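Local coordinates for protein 2-ON-2 hemoglobin (PDB 2XYK) that binds heme b as a group II truncated (2-on-2) hemoglobin and probably binds and carries oxygen, at residues Leu8-Thr17 with Thr104-Ile114; Pro33-Ile41 with Ala83-Trp93. All blocks are in the same frame, centred on the assembly; numbering follows the deposited sequence.

Contact 1: Leu8-Thr17 with Thr104-Ile114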
loop_
_atom_site.group_PDB
_atom_site.type_symbol
_atom_site.label_atom_id
_atom_site.label_comp_id
_atom_site.label_asym_id
_atom_site.label_seq_id
_atom_site.Cartn_x
_atom_site.Cartn_y
_atom_site.Cartn_z
ATOM N N LEU A 8 -12.978 -6.328 5.051
ATOM C CA LEU A 8 -12.581 -5.642 3.825
ATOM C C LEU A 8 -11.896 -6.613 2.839
ATOM O O LEU A 8 -12.153 -6.558 1.616
ATOM C CB LEU A 8 -11.658 -4.454 4.120
ATOM C CG LEU A 8 -12.319 -3.150 4.551
ATOM C CD1 LEU A 8 -11.324 -2.296 5.319
ATOM C CD2 LEU A 8 -12.864 -2.407 3.302
ATOM N N TYR A 9 -11.028 -7.489 3.366
ATOM C CA TYR A 9 -10.312 -8.481 2.544
ATOM C C TYR A 9 -11.314 -9.304 1.755
ATOM O O TYR A 9 -11.203 -9.419 0.526
ATOM C CB TYR A 9 -9.494 -9.416 3.430
ATOM C CG TYR A 9 -8.508 -10.371 2.755
ATOM C CD1 TYR A 9 -7.296 -9.908 2.201
ATOM C CD2 TYR A 9 -8.740 -11.757 2.761
ATOM C CE1 TYR A 9 -6.361 -10.809 1.646
ATOM C CE2 TYR A 9 -7.807 -12.671 2.204
ATOM C CZ TYR A 9 -6.625 -12.197 1.649
ATOM O OH TYR A 9 -5.701 -13.092 1.121
ATOM N N GLU A 10 -12.283 -9.880 2.470
ATOM C CA GLU A 10 -13.355 -10.647 1.819
ATOM C C GLU A 10 -14.086 -9.786 0.793
ATOM O O GLU A 10 -14.260 -10.173 -0.373
ATOM C CB GLU A 10 -14.338 -11.176 2.871
ATOM C CG GLU A 10 -13.880 -12.445 3.552
ATOM C CD GLU A 10 -14.759 -12.824 4.767
ATOM O OE1 GLU A 10 -15.438 -11.938 5.324
ATOM O OE2 GLU A 10 -14.750 -13.995 5.160
ATOM N N ALA A 11 -14.479 -8.599 1.231
ATOM C CA ALA A 11 -15.287 -7.664 0.419
ATOM C C ALA A 11 -14.680 -7.277 -0.957
ATOM O O ALA A 11 -15.413 -7.092 -1.936
ATOM C CB ALA A 11 -15.620 -6.400 1.257
ATOM N N ILE A 12 -13.358 -7.106 -1.021
ATOM C CA ILE A 12 -12.696 -6.668 -2.267
ATOM C C ILE A 12 -12.239 -7.828 -3.146
ATOM O O ILE A 12 -11.794 -7.599 -4.256
ATOM C CB ILE A 12 -11.487 -5.738 -2.001
ATOM C CG1 ILE A 12 -10.294 -6.520 -1.399
ATOM C CG2 ILE A 12 -11.907 -4.501 -1.153
ATOM C CD1 ILE A 12 -8.967 -5.705 -1.342
ATOM N N GLY A 13 -12.333 -9.059 -2.653
ATOM C CA GLY A 13 -12.000 -10.239 -3.442
ATOM C C GLY A 13 -10.731 -10.931 -2.984
ATOM O O GLY A 13 -10.164 -11.742 -3.718
ATOM N N GLY A 14 -10.259 -10.580 -1.790
ATOM C CA GLY A 14 -9.196 -11.341 -1.127
ATOM C C GLY A 14 -7.892 -11.341 -1.897
ATOM O O GLY A 14 -7.525 -10.337 -2.503
ATOM N N ASP A 15 -7.226 -12.493 -1.906
ATOM C CA ASP A 15 -5.837 -12.618 -2.356
ATOM C C ASP A 15 -5.591 -12.165 -3.806
ATOM O O ASP A 15 -4.686 -11.372 -4.064
ATOM C CB ASP A 15 -5.351 -14.055 -2.145
ATOM C CG ASP A 15 -3.842 -14.206 -2.380
ATOM O OD1 ASP A 15 -3.028 -13.433 -1.790
ATOM O OD2 ASP A 15 -3.476 -15.126 -3.146
ATOM N N ALA A 16 -6.395 -12.664 -4.745
ATOM C CA ALA A 16 -6.266 -12.209 -6.118
ATOM C C ALA A 16 -6.344 -10.667 -6.263
ATOM O O ALA A 16 -5.658 -10.074 -7.116
ATOM C CB ALA A 16 -7.283 -12.892 -7.002
ATOM N N THR A 17 -7.145 -10.011 -5.420
ATOM C CA THR A 17 -7.226 -8.552 -5.474
ATOM C C THR A 17 -6.013 -7.856 -4.860
ATOM O O THR A 17 -5.526 -6.891 -5.429
ATOM C CB THR A 17 -8.497 -7.996 -4.834
ATOM O OG1 THR A 17 -9.639 -8.504 -5.538
ATOM C CG2 THR A 17 -8.495 -6.456 -4.919
ATOM N N THR A 104 -8.156 -1.761 -9.620
ATOM C CA THR A 104 -8.189 -3.174 -9.162
ATOM C C THR A 104 -9.330 -3.460 -8.172
ATOM O O THR A 104 -9.614 -4.624 -7.877
ATOM C CB THR A 104 -6.827 -3.654 -8.522
ATOM O OG1 THR A 104 -6.526 -2.868 -7.362
ATOM C CG2 THR A 104 -5.674 -3.570 -9.509
ATOM N N ILE A 105 -9.950 -2.404 -7.637
ATOM C CA ILE A 105 -11.082 -2.564 -6.724
ATOM C C ILE A 105 -12.336 -1.893 -7.291
ATOM O O ILE A 105 -12.439 -0.663 -7.335
ATOM C CB ILE A 105 -10.780 -2.080 -5.282
ATOM C CG1 ILE A 105 -9.617 -2.873 -4.676
ATOM C CG2 ILE A 105 -12.063 -2.165 -4.398
ATOM C CD1 ILE A 105 -9.003 -2.214 -3.436
ATOM N N GLU A 106 -13.272 -2.719 -7.736
ATOM C CA GLU A 106 -14.456 -2.246 -8.452
ATOM C C GLU A 106 -15.395 -1.405 -7.566
ATOM O O GLU A 106 -15.912 -0.372 -8.000
ATOM C CB GLU A 106 -15.177 -3.454 -9.072
ATOM C CG GLU A 106 -16.359 -3.129 -9.963
ATOM C CD GLU A 106 -17.554 -4.034 -9.688
ATOM O OE1 GLU A 106 -18.087 -3.978 -8.552
ATOM O OE2 GLU A 106 -17.950 -4.801 -10.600
ATOM N N ASN A 107 -15.573 -1.817 -6.309
ATOM C CA ASN A 107 -16.556 -1.176 -5.401
ATOM C C ASN A 107 -16.095 0.195 -4.836
ATOM O O ASN A 107 -15.149 0.267 -4.041
ATOM C CB ASN A 107 -16.874 -2.171 -4.279
ATOM C CG ASN A 107 -17.996 -1.732 -3.381
ATOM O OD1 ASN A 107 -18.057 -0.586 -2.937
ATOM N ND2 ASN A 107 -18.867 -2.664 -3.058
ATOM N N ALA A 108 -16.766 1.277 -5.241
ATOM C CA ALA A 108 -16.400 2.624 -4.800
ATOM C C ALA A 108 -16.448 2.819 -3.298
ATOM O O ALA A 108 -15.601 3.528 -2.746
ATOM C CB ALA A 108 -17.266 3.694 -5.498
ATOM N N LYS A 109 -17.433 2.218 -2.629
ATOM C CA LYS A 109 -17.540 2.361 -1.167
ATOM C C LYS A 109 -16.372 1.697 -0.425
ATOM O O LYS A 109 -15.893 2.222 0.570
ATOM C CB LYS A 109 -18.877 1.842 -0.614
ATOM C CG LYS A 109 -19.056 2.121 0.891
ATOM C CD LYS A 109 -19.634 3.536 1.149
ATOM C CE LYS A 109 -19.580 3.862 2.650
ATOM N NZ LYS A 109 -20.022 5.258 2.946
ATOM N N LEU A 110 -15.920 0.553 -0.923
ATOM C CA LEU A 110 -14.748 -0.127 -0.374
ATOM C C LEU A 110 -13.472 0.678 -0.628
ATOM O O LEU A 110 -12.622 0.753 0.244
ATOM C CB LEU A 110 -14.651 -1.548 -0.934
ATOM C CG LEU A 110 -15.869 -2.459 -0.644
ATOM C CD1 LEU A 110 -15.616 -3.874 -1.198
ATOM C CD2 LEU A 110 -16.231 -2.528 0.863
ATOM N N ARG A 111 -13.348 1.311 -1.797
ATOM C CA ARG A 111 -12.198 2.202 -2.049
ATOM C C ARG A 111 -12.164 3.398 -1.093
ATOM O O ARG A 111 -11.102 3.758 -0.596
ATOM C CB ARG A 111 -12.156 2.688 -3.497
ATOM C CG ARG A 111 -11.819 1.581 -4.522
ATOM C CD ARG A 111 -11.476 2.165 -5.873
ATOM N NE ARG A 111 -12.439 3.189 -6.335
ATOM C CZ ARG A 111 -13.527 2.918 -7.063
ATOM N NH1 ARG A 111 -13.820 1.662 -7.376
ATOM N NH2 ARG A 111 -14.342 3.887 -7.454
ATOM N N GLU A 112 -13.322 4.008 -0.839
ATOM C CA GLU A 112 -13.414 5.109 0.123
ATOM C C GLU A 112 -13.083 4.687 1.557
ATOM O O GLU A 112 -12.353 5.405 2.282
ATOM C CB GLU A 112 -14.799 5.780 0.076
ATOM C CG GLU A 112 -15.010 6.787 1.206
ATOM O OE1 GLU A 112 -17.436 6.478 1.169
ATOM O OE2 GLU A 112 -17.105 7.823 2.667
ATOM N N ILE A 113 -13.600 3.523 1.972
ATOM C CA ILE A 113 -13.231 2.973 3.281
ATOM C C ILE A 113 -11.697 2.766 3.427
ATOM O O ILE A 113 -11.132 3.080 4.454
ATOM C CB ILE A 113 -14.011 1.677 3.617
ATOM C CG1 ILE A 113 -15.456 2.026 4.028
ATOM C CG2 ILE A 113 -13.333 0.931 4.767
ATOM C CD1 ILE A 113 -16.503 0.955 3.663
ATOM N N ILE A 114 -11.029 2.288 2.380
ATOM C CA ILE A 114 -9.596 1.989 2.486
ATOM C C ILE A 114 -8.747 3.247 2.427
ATOM O O ILE A 114 -7.757 3.358 3.139
ATOM C CB ILE A 114 -9.122 1.018 1.372
ATOM C CG1 ILE A 114 -9.715 -0.369 1.564
ATOM C CG2 ILE A 114 -7.583 0.902 1.353
ATOM C CD1 ILE A 114 -9.587 -1.242 0.291
#
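Leu-110 reaches from helix 108-114 onto Ala-11 and Ile-12. Its CB lies against Ile-12 CG2 at 4.0 Å, and past CG the two methyls part company. CD1 meets the backbone oxygen of Ala-11 at 3.3 Å, with Ala-11 CB and Ile-12 CG2 also against it; CD2 leans on Ala-11 CB and, more loosely, on Leu-8. The small methyl of Ala-11 lets the leucine fork come this close to the backbone. Leu-8 spreads its own fork over the next turn, where CD2 is 3.7 Å from Ile-113 CG2 and also brushes the CG1 of Ile-114.

Ile-12 holds CG1 between its backbone N and carbonyl carbon (chi1 72°), which turns CG2 and CD1 to meet the CG2 and CD1 of Ile-105. Thr-17 divides its work: OG1 donates to Ile-12 O at 2.7 Å, while CG2 lies 3.8 Å from Ile-105 CG1. Gly-13, with positive phi, ends helix 8-12 in a Schellman motif, and Asn-107 OD1 caps the facing helix through Leu-110 N.

Helix 8-12 thus runs roughly antiparallel to helix 108-114, at 147°, with Leu-61 touching both Ile-12 and Ile-114 and Met-101 of helix 87-104 also touching Ile-114.

Contact 2: Pro33-Ile41 with Ala83-Trp93; sequences PEAARCRAI and APIGPAERDEW. With HEM (protoporphyrin IX containing Fe), chain C.
Glu-92 OE2 is gripped by two nitrogens of Arg-37, NE and NH2, each at 2.8 Å from it. Both donors keep OE2 in the guanidinium plane, but the carboxylate is turned 67° from that plane: NE uses the syn lone pair, whereas NH2 comes from above the carboxylate. Bends at chi2 (60°) and chi3 (46°) fold the arginine back over its own helix, so that Ala-36 CB lies over one guanidinium face. The other oxygen, OE1, accepts from Cys-38 N at 3.0 Å, so that a long, extended glutamate serves both a side chain and the first turn of helix 36-41, whose positive end it would probably complement.

One turn earlier, Glu-89 OE1 accepts from Gly-86 N, and a water donates to both Glu-89 OE2 and Arg-37 O. Cys-38 is slim enough to fit where the helices nearly touch, its SG 3.9 Å from Trp-93 CB. Ile-41 CD1 fills the apolar corner between Ala-83, Ile-85 CG1 and the heme methyl CMA.

Trp-93 lays one indole face over the porphyrin, CD1 3.2 Å from heme C3B, and NE1 donates at 2.8 Å to the water that binds the iron. With His-80 as axial ligand, this tryptophan over the distal heme face is characteristic of the distal site of group II truncated hemoglobins, and is shared with group III.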
loop_
_atom_site.group_PDB
_atom_site.type_symbol
_atom_site.label_atom_id
_atom_site.label_comp_id
_atom_site.label_asym_id
_atom_site.label_seq_id
_atom_site.Cartn_x
_atom_site.Cartn_y
_atom_site.Cartn_z
ATOM N N PRO A 33 6.427 8.712 -15.153
ATOM C CA PRO A 33 7.423 9.774 -14.922
ATOM C C PRO A 33 7.069 10.697 -13.730
ATOM O O PRO A 33 7.969 11.214 -13.056
ATOM C CB PRO A 33 7.424 10.566 -16.243
ATOM C CG PRO A 33 6.771 9.652 -17.264
ATOM C CD PRO A 33 5.825 8.776 -16.504
ATOM N N GLU A 34 5.779 10.895 -13.472
ATOM C CA GLU A 34 5.347 11.701 -12.339
ATOM C C GLU A 34 5.627 11.062 -10.966
ATOM O O GLU A 34 5.465 11.714 -9.960
ATOM C CB GLU A 34 3.856 12.112 -12.450
ATOM C CG GLU A 34 2.885 11.063 -13.008
ATOM C CD GLU A 34 3.020 10.861 -14.526
ATOM O OE1 GLU A 34 3.416 11.796 -15.265
ATOM O OE2 GLU A 34 2.737 9.753 -14.980
ATOM N N ALA A 35 6.013 9.781 -10.938
ATOM C CA ALA A 35 6.275 9.076 -9.690
ATOM C C ALA A 35 7.767 8.858 -9.474
ATOM O O ALA A 35 8.172 8.121 -8.568
ATOM C CB ALA A 35 5.495 7.750 -9.638
ATOM N N ALA A 36 8.575 9.562 -10.266
ATOM C CA ALA A 36 10.041 9.421 -10.256
ATOM C C ALA A 36 10.726 9.673 -8.891
ATOM O O ALA A 36 11.674 8.944 -8.493
ATOM C CB ALA A 36 10.665 10.304 -11.353
ATOM N N ARG A 37 10.264 10.693 -8.166
ATOM C CA ARG A 37 10.785 10.922 -6.800
ATOM C C ARG A 37 10.532 9.748 -5.865
ATOM O O ARG A 37 11.459 9.309 -5.176
ATOM C CB ARG A 37 10.244 12.232 -6.188
ATOM C CG ARG A 37 11.089 13.474 -6.531
ATOM C CD ARG A 37 11.141 13.702 -8.017
ATOM N NE ARG A 37 9.809 13.581 -8.635
ATOM C CZ ARG A 37 9.548 13.812 -9.919
ATOM N NH1 ARG A 37 10.528 14.152 -10.747
ATOM N NH2 ARG A 37 8.312 13.693 -10.387
ATOM N N CYS A 38 9.288 9.254 -5.828
ATOM C CA CYS A 38 8.942 8.099 -4.985
ATOM C C CYS A 38 9.731 6.862 -5.455
ATOM O O CYS A 38 10.232 6.084 -4.642
ATOM C CB CYS A 38 7.432 7.817 -5.013
ATOM S SG CYS A 38 6.903 6.384 -4.054
ATOM N N ARG A 39 9.865 6.710 -6.771
ATOM C CA ARG A 39 10.650 5.601 -7.317
ATOM C C ARG A 39 12.147 5.671 -6.906
ATOM O O ARG A 39 12.765 4.654 -6.618
ATOM C CB ARG A 39 10.498 5.561 -8.852
ATOM C CG ARG A 39 11.208 4.378 -9.514
ATOM C CD ARG A 39 10.725 3.051 -8.908
ATOM N NE ARG A 39 11.407 1.874 -9.448
ATOM C CZ ARG A 39 12.400 1.218 -8.854
ATOM N NH1 ARG A 39 12.866 1.610 -7.676
ATOM N NH2 ARG A 39 12.911 0.138 -9.429
ATOM N N ALA A 40 12.700 6.875 -6.874
ATOM C CA ALA A 40 14.121 7.093 -6.595
ATOM C C ALA A 40 14.587 6.569 -5.246
ATOM O O ALA A 40 15.732 6.160 -5.117
ATOM C CB ALA A 40 14.494 8.606 -6.761
ATOM N N ILE A 41 13.693 6.539 -4.257
ATOM C CA ILE A 41 14.060 6.158 -2.893
ATOM C C ILE A 41 13.798 4.684 -2.609
ATOM O O ILE A 41 14.188 4.181 -1.580
ATOM C CB ILE A 41 13.358 7.064 -1.810
ATOM C CG1 ILE A 41 11.819 6.946 -1.867
ATOM C CG2 ILE A 41 13.799 8.546 -1.969
ATOM C CD1 ILE A 41 11.103 7.266 -0.565
ATOM N N ALA A 83 14.304 6.203 4.715
ATOM C CA ALA A 83 14.183 6.858 3.418
ATOM C C ALA A 83 13.912 8.328 3.655
ATOM O O ALA A 83 13.293 8.677 4.652
ATOM C CB ALA A 83 13.069 6.230 2.580
ATOM N N PRO A 84 14.428 9.202 2.779
ATOM C CA PRO A 84 14.086 10.620 2.858
ATOM C C PRO A 84 12.763 10.908 2.124
ATOM O O PRO A 84 12.684 10.911 0.889
ATOM C CB PRO A 84 15.266 11.285 2.186
ATOM C CG PRO A 84 15.710 10.292 1.147
ATOM C CD PRO A 84 15.402 8.929 1.697
ATOM N N ILE A 85 11.722 11.102 2.920
ATOM C CA ILE A 85 10.381 11.254 2.413
ATOM C C ILE A 85 9.888 12.675 2.655
ATOM O O ILE A 85 9.490 13.029 3.772
ATOM C CB ILE A 85 9.379 10.217 3.031
ATOM C CG1 ILE A 85 9.868 8.776 2.792
ATOM C CG2 ILE A 85 7.968 10.411 2.396
ATOM C CD1 ILE A 85 9.171 7.678 3.612
ATOM N N GLY A 86 9.918 13.478 1.593
ATOM C CA GLY A 86 9.323 14.816 1.608
ATOM C C GLY A 86 7.951 14.815 0.945
ATOM O O GLY A 86 7.452 13.752 0.569
ATOM N N PRO A 87 7.355 16.010 0.747
ATOM C CA PRO A 87 6.003 16.127 0.165
ATOM C C PRO A 87 5.915 15.399 -1.180
ATOM O O PRO A 87 4.918 14.764 -1.464
ATOM C CB PRO A 87 5.824 17.636 -0.040
ATOM C CG PRO A 87 6.808 18.285 0.915
ATOM C CD PRO A 87 7.962 17.323 1.042
ATOM N N ALA A 88 6.981 15.461 -1.977
ATOM C CA ALA A 88 6.987 14.867 -3.318
ATOM C C ALA A 88 6.918 13.336 -3.291
ATOM O O ALA A 88 6.118 12.731 -4.019
ATOM C CB ALA A 88 8.215 15.352 -4.142
ATOM N N GLU A 89 7.738 12.715 -2.438
ATOM C CA GLU A 89 7.761 11.258 -2.326
ATOM C C GLU A 89 6.403 10.841 -1.832
ATOM O O GLU A 89 5.832 9.880 -2.335
ATOM C CB GLU A 89 8.884 10.754 -1.382
ATOM C CG GLU A 89 10.292 10.933 -1.957
ATOM C CD GLU A 89 10.749 12.406 -2.019
ATOM O OE1 GLU A 89 10.308 13.187 -1.170
ATOM O OE2 GLU A 89 11.542 12.783 -2.917
ATOM N N ARG A 90 5.886 11.604 -0.869
ATOM C CA ARG A 90 4.575 11.364 -0.287
ATOM C C ARG A 90 3.430 11.420 -1.307
ATOM O O ARG A 90 2.642 10.484 -1.367
ATOM C CB ARG A 90 4.321 12.313 0.882
ATOM C CG ARG A 90 2.877 12.307 1.445
ATOM C CD ARG A 90 2.611 13.691 2.117
ATOM N NE ARG A 90 2.259 14.736 1.135
ATOM C CZ ARG A 90 2.431 16.044 1.321
ATOM N NH1 ARG A 90 2.978 16.497 2.437
ATOM N NH2 ARG A 90 2.048 16.906 0.381
ATOM N N ASP A 91 3.313 12.514 -2.070
ATOM C CA ASP A 91 2.171 12.666 -2.989
ATOM C C ASP A 91 2.256 11.715 -4.189
ATOM O O ASP A 91 1.227 11.333 -4.763
ATOM C CB ASP A 91 2.056 14.101 -3.501
ATOM C CG ASP A 91 1.732 15.089 -2.400
ATOM O OD1 ASP A 91 1.217 14.679 -1.323
ATOM O OD2 ASP A 91 2.010 16.280 -2.615
ATOM N N GLU A 92 3.480 11.355 -4.578
ATOM C CA GLU A 92 3.713 10.422 -5.691
ATOM C C GLU A 92 3.419 8.971 -5.324
ATOM O O GLU A 92 2.979 8.195 -6.184
ATOM C CB GLU A 92 5.137 10.567 -6.233
ATOM C CG GLU A 92 5.357 11.904 -6.960
ATOM C CD GLU A 92 6.804 12.087 -7.435
ATOM O OE1 GLU A 92 7.585 11.119 -7.405
ATOM O OE2 GLU A 92 7.139 13.195 -7.851
ATOM N N TRP A 93 3.648 8.612 -4.056
ATOM C CA TRP A 93 3.212 7.328 -3.481
ATOM C C TRP A 93 1.664 7.290 -3.511
ATOM O O TRP A 93 1.035 6.348 -3.978
ATOM C CB TRP A 93 3.743 7.235 -2.011
ATOM C CG TRP A 93 3.585 5.874 -1.336
ATOM C CD1 TRP A 93 4.564 4.915 -1.151
ATOM C CD2 TRP A 93 2.372 5.316 -0.785
ATOM N NE1 TRP A 93 4.027 3.810 -0.497
ATOM C CE2 TRP A 93 2.696 4.042 -0.255
ATOM C CE3 TRP A 93 1.047 5.780 -0.676
ATOM C CZ2 TRP A 93 1.739 3.228 0.361
ATOM C CZ3 TRP A 93 0.088 4.961 -0.071
ATOM C CH2 TRP A 93 0.444 3.711 0.452
HETATM C CHA HEM C . 8.491 0.162 2.914
HETATM C CHB HEM C . 8.177 4.592 0.790
HETATM C CHC HEM C . 3.774 5.113 2.841
HETATM C CHD HEM C . 3.703 0.389 3.871
HETATM C C1A HEM C . 8.809 1.331 2.232
HETATM C C2A HEM C . 10.107 1.674 1.679
HETATM C C3A HEM C . 10.031 2.881 1.108
HETATM C C4A HEM C . 8.668 3.364 1.254
HETATM C CMA HEM C . 11.153 3.696 0.384
HETATM C CAA HEM C . 11.340 0.740 1.778
HETATM C CBA HEM C . 11.168 -0.364 0.705
HETATM C CGA HEM C . 11.866 -1.687 1.019
HETATM O O1A HEM C . 12.351 -1.950 2.159
HETATM O O2A HEM C . 11.934 -2.534 0.095
HETATM C C1B HEM C . 6.972 5.158 1.179
HETATM C C2B HEM C . 6.465 6.497 0.895
HETATM C C3B HEM C . 5.248 6.613 1.474
HETATM C C4B HEM C . 4.944 5.360 2.135
HETATM C CMB HEM C . 7.168 7.591 0.073
HETATM C CAB HEM C . 4.280 7.827 1.486
HETATM C CBB HEM C . 4.539 8.892 2.250
HETATM C C1C HEM C . 3.343 3.886 3.260
HETATM C C2C HEM C . 2.035 3.585 3.777
HETATM C C3C HEM C . 1.990 2.274 4.058
HETATM C C4C HEM C . 3.293 1.712 3.729
HETATM C CMC HEM C . 0.941 4.668 3.937
HETATM C CAC HEM C . 0.782 1.491 4.647
HETATM C CBC HEM C . -0.425 1.535 4.037
HETATM C C1D HEM C . 4.988 -0.120 3.809
HETATM C C2D HEM C . 5.424 -1.431 4.268
HETATM C C3D HEM C . 6.913 -1.494 3.972
HETATM C C4D HEM C . 7.242 -0.227 3.366
HETATM C CMD HEM C . 4.545 -2.531 4.912
HETATM C CAD HEM C . 7.881 -2.668 4.264
HETATM C CBD HEM C . 8.398 -2.367 5.676
HETATM C CGD HEM C . 9.514 -3.309 6.073
HETATM O O1D HEM C . 10.689 -3.088 5.676
HETATM O O2D HEM C . 9.198 -4.285 6.783
HETATM N NA HEM C . 7.953 2.381 1.954
HETATM N NB HEM C . 6.003 4.496 1.920
HETATM N NC HEM C . 4.092 2.735 3.250
HETATM N ND HEM C . 6.083 0.540 3.283
HETATM FE FE HEM C . 6.027 2.527 2.639
HETATM O O HOH W 1 13.334 11.114 -4.306
HETATM O O HOH W 2 5.354 1.827 0.966
#

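Overall arrangement
Both contacts are partly buried and lie on opposite sides of the chain's centre, about 25 Å apart between their centres. They draw on consecutive helices: helix 14-31 is followed by helix 36-41, and helix 87-104 by helix 108-125, so contact 2 is enclosed within the span of chain that contact 1 brings together. Contact 1, away from the annotated sites, joins the N-terminal region to the last helix mainly by aliphatic groups, with no polar bond between its two segments. Contact 2 crosses its helices closely at 103° and mixes chemistries, with a salt bridge toward the outside and apolar and aromatic groups against the heme.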